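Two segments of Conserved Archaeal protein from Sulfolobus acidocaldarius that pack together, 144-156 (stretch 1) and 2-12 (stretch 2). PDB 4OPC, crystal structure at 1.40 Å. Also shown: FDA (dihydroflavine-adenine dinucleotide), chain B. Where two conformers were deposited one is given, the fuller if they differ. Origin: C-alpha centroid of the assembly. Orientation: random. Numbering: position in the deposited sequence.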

# COMPACT_ATOMS: atom_id res chain seq x y z
N ASN A 144 -18.47 -3.42 -26.71
CA ASN A 144 -17.65 -4.09 -27.71
C ASN A 144 -17.03 -3.11 -28.72
O ASN A 144 -17.13 -3.30 -29.93
CB ASN A 144 -18.46 -5.16 -28.44
CG ASN A 144 -17.60 -6.09 -29.27
OD1 ASN A 144 -16.44 -6.33 -28.94
ND2 ASN A 144 -18.16 -6.60 -30.36
N GLU A 145 -16.40 -2.07 -28.20
CA GLU A 145 -15.80 -1.01 -29.01
C GLU A 145 -14.38 -0.75 -28.56
O GLU A 145 -14.09 -0.72 -27.36
CB GLU A 145 -16.52 0.32 -28.79
CG GLU A 145 -17.93 0.47 -29.28
CD GLU A 145 -18.44 1.86 -28.93
OE1 GLU A 145 -18.59 2.69 -29.85
OE2 GLU A 145 -18.66 2.13 -27.73
N GLU A 146 -13.50 -0.51 -29.53
CA GLU A 146 -12.17 0.03 -29.26
C GLU A 146 -12.25 1.53 -29.48
O GLU A 146 -12.77 1.99 -30.51
CB GLU A 146 -11.16 -0.62 -30.21
CG GLU A 146 -9.70 -0.34 -29.93
CD GLU A 146 -8.80 -1.21 -30.80
OE1 GLU A 146 -9.34 -1.97 -31.63
OE2 GLU A 146 -7.56 -1.13 -30.65
N LEU A 147 -11.77 2.28 -28.50
CA LEU A 147 -11.88 3.74 -28.51
C LEU A 147 -10.53 4.37 -28.18
O LEU A 147 -9.78 3.85 -27.36
CB LEU A 147 -12.87 4.19 -27.43
CG LEU A 147 -14.28 3.60 -27.52
CD1 LEU A 147 -14.71 3.05 -26.17
CD2 LEU A 147 -15.26 4.65 -28.01
N THR A 148 -10.24 5.50 -28.81
CA THR A 148 -9.08 6.29 -28.44
C THR A 148 -9.53 7.48 -27.61
O THR A 148 -10.36 8.28 -28.06
CB THR A 148 -8.35 6.77 -29.69
OG1 THR A 148 -7.61 5.68 -30.25
CG2 THR A 148 -7.40 7.89 -29.36
N VAL A 149 -9.00 7.58 -26.40
CA VAL A 149 -9.32 8.69 -25.53
C VAL A 149 -8.08 9.54 -25.32
O VAL A 149 -7.05 9.05 -24.85
CB VAL A 149 -9.87 8.20 -24.18
CG1 VAL A 149 -9.88 9.32 -23.15
CG2 VAL A 149 -11.27 7.60 -24.37
N TYR A 150 -8.17 10.81 -25.67
CA TYR A 150 -7.09 11.76 -25.43
C TYR A 150 -7.32 12.44 -24.10
O TYR A 150 -8.46 12.73 -23.73
CB TYR A 150 -7.01 12.79 -26.56
CG TYR A 150 -6.68 12.17 -27.89
CD1 TYR A 150 -5.40 11.70 -28.15
CD2 TYR A 150 -7.64 12.04 -28.88
CE1 TYR A 150 -5.09 11.13 -29.38
CE2 TYR A 150 -7.33 11.48 -30.10
CZ TYR A 150 -6.05 11.02 -30.34
OH TYR A 150 -5.73 10.46 -31.55
N SER A 151 -6.24 12.69 -23.38
CA SER A 151 -6.31 13.36 -22.09
C SER A 151 -5.09 14.22 -21.88
O SER A 151 -4.03 13.95 -22.46
CB SER A 151 -6.42 12.32 -20.96
OG SER A 151 -5.34 11.38 -20.99
N LYS A 152 -5.21 15.26 -21.07
CA LYS A 152 -4.03 16.02 -20.66
C LYS A 152 -3.18 15.24 -19.65
O LYS A 152 -1.95 15.36 -19.64
CB LYS A 152 -4.41 17.39 -20.07
CG LYS A 152 -5.15 18.30 -21.01
CD LYS A 152 -4.53 18.34 -22.40
CE LYS A 152 -3.20 19.05 -22.43
NZ LYS A 152 -2.65 19.11 -23.82
N VAL A 153 -3.83 14.49 -18.77
CA VAL A 153 -3.14 13.68 -17.77
C VAL A 153 -3.84 12.33 -17.65
O VAL A 153 -5.07 12.25 -17.59
CB VAL A 153 -3.13 14.34 -16.36
CG1 VAL A 153 -2.23 13.56 -15.40
CG2 VAL A 153 -2.67 15.78 -16.43
N VAL A 154 -3.04 11.27 -17.64
CA VAL A 154 -3.50 9.93 -17.30
C VAL A 154 -3.12 9.69 -15.84
O VAL A 154 -1.98 9.96 -15.43
CB VAL A 154 -2.84 8.86 -18.18
CG1 VAL A 154 -3.08 7.46 -17.60
CG2 VAL A 154 -3.38 8.91 -19.60
N VAL A 155 -4.08 9.21 -15.05
CA VAL A 155 -3.79 8.76 -13.69
C VAL A 155 -3.72 7.25 -13.76
O VAL A 155 -4.72 6.58 -14.06
CB VAL A 155 -4.89 9.22 -12.71
CG1 VAL A 155 -4.64 8.62 -11.34
CG2 VAL A 155 -4.92 10.74 -12.62
N GLU A 156 -2.52 6.70 -13.56
CA GLU A 156 -2.29 5.27 -13.64
C GLU A 156 -2.53 4.68 -12.26
O GLU A 156 -1.73 4.85 -11.34
CB GLU A 156 -0.84 5.01 -14.10
CG GLU A 156 -0.68 3.85 -15.08
CD GLU A 156 -0.55 2.48 -14.42
OE1 GLU A 156 -0.99 2.32 -13.27
OE2 GLU A 156 -0.05 1.54 -15.08
PA FDA B . -6.29 -2.23 -6.82
O1A FDA B . -5.55 -3.43 -7.26
O2A FDA B . -7.26 -2.39 -5.65
O5B FDA B . -7.11 -1.65 -8.04
C5B FDA B . -6.53 -1.62 -9.36
C4B FDA B . -7.67 -1.59 -10.35
O4B FDA B . -7.15 -1.36 -11.67
C3B FDA B . -8.50 -2.88 -10.42
O3B FDA B . -9.87 -2.63 -10.11
C2B FDA B . -8.25 -3.40 -11.85
O2B FDA B . -9.38 -4.04 -12.40
C1B FDA B . -7.91 -2.11 -12.59
N9A FDA B . -7.09 -2.23 -13.79
C8A FDA B . -5.83 -2.75 -13.88
N7A FDA B . -5.30 -2.66 -15.08
C5A FDA B . -6.28 -2.01 -15.82
C6A FDA B . -6.31 -1.56 -17.16
N6A FDA B . -5.28 -1.66 -18.00
N1A FDA B . -7.42 -0.91 -17.57
C2A FDA B . -8.44 -0.78 -16.71
N3A FDA B . -8.51 -1.12 -15.43
C4A FDA B . -7.37 -1.71 -15.03
N1 FDA B . -4.20 -2.67 2.79
C2 FDA B . -4.85 -2.08 3.85
O2 FDA B . -4.92 -0.86 3.96
N3 FDA B . -5.43 -2.92 4.77
C4 FDA B . -5.35 -4.30 4.81
O4 FDA B . -6.03 -4.93 5.61
C4X FDA B . -4.62 -4.84 3.73
N5 FDA B . -4.50 -6.20 3.63
C5X FDA B . -4.10 -6.78 2.45
C6 FDA B . -4.24 -8.15 2.25
C7 FDA B . -3.93 -8.74 1.04
C7M FDA B . -4.23 -10.21 0.83
C8 FDA B . -3.42 -7.95 -0.01
C8M FDA B . -3.14 -8.56 -1.36
C9 FDA B . -3.26 -6.58 0.19
C9A FDA B . -3.61 -5.98 1.40
N10 FDA B . -3.51 -4.59 1.62
C10 FDA B . -4.11 -4.03 2.72
C1' FDA B . -3.04 -3.67 0.55
C2' FDA B . -4.24 -3.03 -0.17
O2' FDA B . -5.23 -4.01 -0.48
C3' FDA B . -3.78 -2.37 -1.48
O3' FDA B . -2.63 -1.59 -1.20
C4' FDA B . -4.81 -1.44 -2.14
O4' FDA B . -6.09 -2.04 -2.23
C5' FDA B . -4.34 -0.99 -3.50
O5' FDA B . -5.37 -0.20 -4.14
P FDA B . -5.20 0.25 -5.65
O1P FDA B . -6.39 1.05 -5.99
O2P FDA B . -3.83 0.86 -5.90
O3P FDA B . -5.17 -1.12 -6.48
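Stretch 2, residues 2-12: MKELKYDVLII

The two strand pairs here run parallel on each side of a shared irregularity: the ladder of parallel bridges breaks at S151 and K152 opposite Y7 and D8, then resumes without losing register. At the break K152 (phi/psi -73/-36) and D8 (-78/-48) both leave extended geometry, so the two chains kink together. D8 O takes a bond from K152 N at 2.9 Å and a weak one from V153 N at 3.5 Å, while S151 CA lies 3.3 Å from Y7 O in a nearly straight CA-H...O contact.

Before the break, the strand through E4 and L5 lies along the strand through T148 and V149, crossing at -25°. T148 uses both its N, to K3 O (2.8 Å), and its O, from L5 N (2.9 Å), so it bonds to the residues flanking its register partner E4, the mark of a parallel ladder. Y150 does the same around K6: Y150 N to L5 O (2.8 Å), Y7 N to Y150 O (2.8 Å). Beyond the break, the strand through L10 and I11 follows the one through V154 and V155, crossing at -16°. V155 straddles I11, with V155 N to L10 O and I12 N to V155 O both 2.8 Å; this unchanged offset lets the pairing resume.

Partners in register share a face. L5 sits beside V149, whose CG1 touches Y7 CD1 at 3.7 Å; farther along that face V154 CG1 packs on I12 CD1 at 3.6 Å. E4 and K6 lie with T148 and Y150 on the other face, where Y150 OH makes a weak bond to E4 OE2 (3.2 Å), and V155 CB meets I11 CG1 at 4.0 Å. At the N-terminal end M2 points toward stretch 1, its SD 3.2 Å from T148 OG1, and a water links K3 N to E146 O. At the far end I12 CG2 comes within 3.5 Å of FDA N1A.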

# COMPACT_ATOMS: atom_id res chain seq x y z
N MET A 2 -10.88 4.62 -36.05
CA MET A 2 -11.30 4.40 -34.67
C MET A 2 -11.84 5.69 -34.05
O MET A 2 -11.29 6.76 -34.28
CB MET A 2 -10.13 3.87 -33.84
CG MET A 2 -10.53 3.41 -32.44
SD MET A 2 -9.15 3.12 -31.31
CE MET A 2 -8.13 1.99 -32.25
N LYS A 3 -12.90 5.56 -33.27
CA LYS A 3 -13.50 6.69 -32.55
C LYS A 3 -12.51 7.36 -31.61
O LYS A 3 -11.81 6.69 -30.85
CB LYS A 3 -14.72 6.22 -31.77
CG LYS A 3 -15.65 7.32 -31.30
CD LYS A 3 -16.84 6.74 -30.54
CE LYS A 3 -17.87 7.80 -30.19
NZ LYS A 3 -18.97 7.25 -29.35
N GLU A 4 -12.48 8.69 -31.64
CA GLU A 4 -11.59 9.48 -30.78
C GLU A 4 -12.40 10.45 -29.93
O GLU A 4 -13.27 11.17 -30.44
CB GLU A 4 -10.59 10.27 -31.61
CG GLU A 4 -9.71 9.44 -32.53
CD GLU A 4 -8.75 10.29 -33.34
OE1 GLU A 4 -8.95 11.52 -33.41
OE2 GLU A 4 -7.79 9.73 -33.91
N LEU A 5 -12.08 10.49 -28.63
CA LEU A 5 -12.77 11.34 -27.67
C LEU A 5 -11.78 12.19 -26.88
O LEU A 5 -10.67 11.75 -26.62
CB LEU A 5 -13.59 10.48 -26.72
CG LEU A 5 -14.57 9.55 -27.43
CD1 LEU A 5 -15.17 8.56 -26.45
CD2 LEU A 5 -15.66 10.35 -28.12
N LYS A 6 -12.18 13.40 -26.50
CA LYS A 6 -11.30 14.34 -25.79
C LYS A 6 -11.72 14.56 -24.35
O LYS A 6 -12.81 15.08 -24.09
CB LYS A 6 -11.27 15.69 -26.51
CG LYS A 6 -10.78 15.62 -27.95
CD LYS A 6 -9.27 15.72 -28.03
CE LYS A 6 -8.82 15.78 -29.48
NZ LYS A 6 -9.54 16.84 -30.24
N TYR A 7 -10.86 14.17 -23.41
CA TYR A 7 -11.11 14.33 -21.99
C TYR A 7 -10.01 15.17 -21.35
O TYR A 7 -8.93 15.33 -21.92
CB TYR A 7 -11.19 12.96 -21.29
CG TYR A 7 -12.50 12.26 -21.54
CD1 TYR A 7 -12.75 11.61 -22.74
CD2 TYR A 7 -13.50 12.26 -20.58
CE1 TYR A 7 -13.96 10.99 -22.99
CE2 TYR A 7 -14.73 11.64 -20.82
CZ TYR A 7 -14.94 11.00 -22.01
OH TYR A 7 -16.15 10.38 -22.28
N ASP A 8 -10.29 15.73 -20.18
CA ASP A 8 -9.26 16.43 -19.45
C ASP A 8 -8.35 15.43 -18.75
O ASP A 8 -7.12 15.54 -18.84
CB ASP A 8 -9.88 17.38 -18.43
CG ASP A 8 -10.59 18.52 -19.09
OD1 ASP A 8 -10.08 19.05 -20.11
OD2 ASP A 8 -11.68 18.90 -18.60
N VAL A 9 -8.96 14.47 -18.06
CA VAL A 9 -8.23 13.47 -17.28
C VAL A 9 -8.80 12.09 -17.56
O VAL A 9 -10.03 11.92 -17.63
CB VAL A 9 -8.37 13.76 -15.75
CG1 VAL A 9 -7.63 12.72 -14.93
CG2 VAL A 9 -7.87 15.16 -15.43
N LEU A 10 -7.92 11.10 -17.73
CA LEU A 10 -8.31 9.70 -17.80
C LEU A 10 -7.71 8.95 -16.62
O LEU A 10 -6.49 8.96 -16.43
CB LEU A 10 -7.81 9.08 -19.10
CG LEU A 10 -7.91 7.55 -19.21
CD1 LEU A 10 -9.36 7.08 -19.21
CD2 LEU A 10 -7.20 7.09 -20.46
N ILE A 11 -8.56 8.31 -15.82
CA ILE A 11 -8.10 7.53 -14.66
C ILE A 11 -8.24 6.07 -15.03
O ILE A 11 -9.33 5.62 -15.42
CB ILE A 11 -8.92 7.84 -13.39
CG1 ILE A 11 -8.86 9.34 -13.09
CG2 ILE A 11 -8.41 7.02 -12.20
CD1 ILE A 11 -9.92 9.81 -12.07
N ILE A 12 -7.13 5.34 -14.93
CA ILE A 12 -7.12 3.94 -15.31
C ILE A 12 -7.03 3.10 -14.05
O ILE A 12 -5.97 3.02 -13.40
CB ILE A 12 -5.95 3.60 -16.24
CG1 ILE A 12 -5.94 4.54 -17.45
CG2 ILE A 12 -6.04 2.15 -16.68
CD1 ILE A 12 -4.74 4.32 -18.36
O HOH W 1 -14.28 3.09 -32.41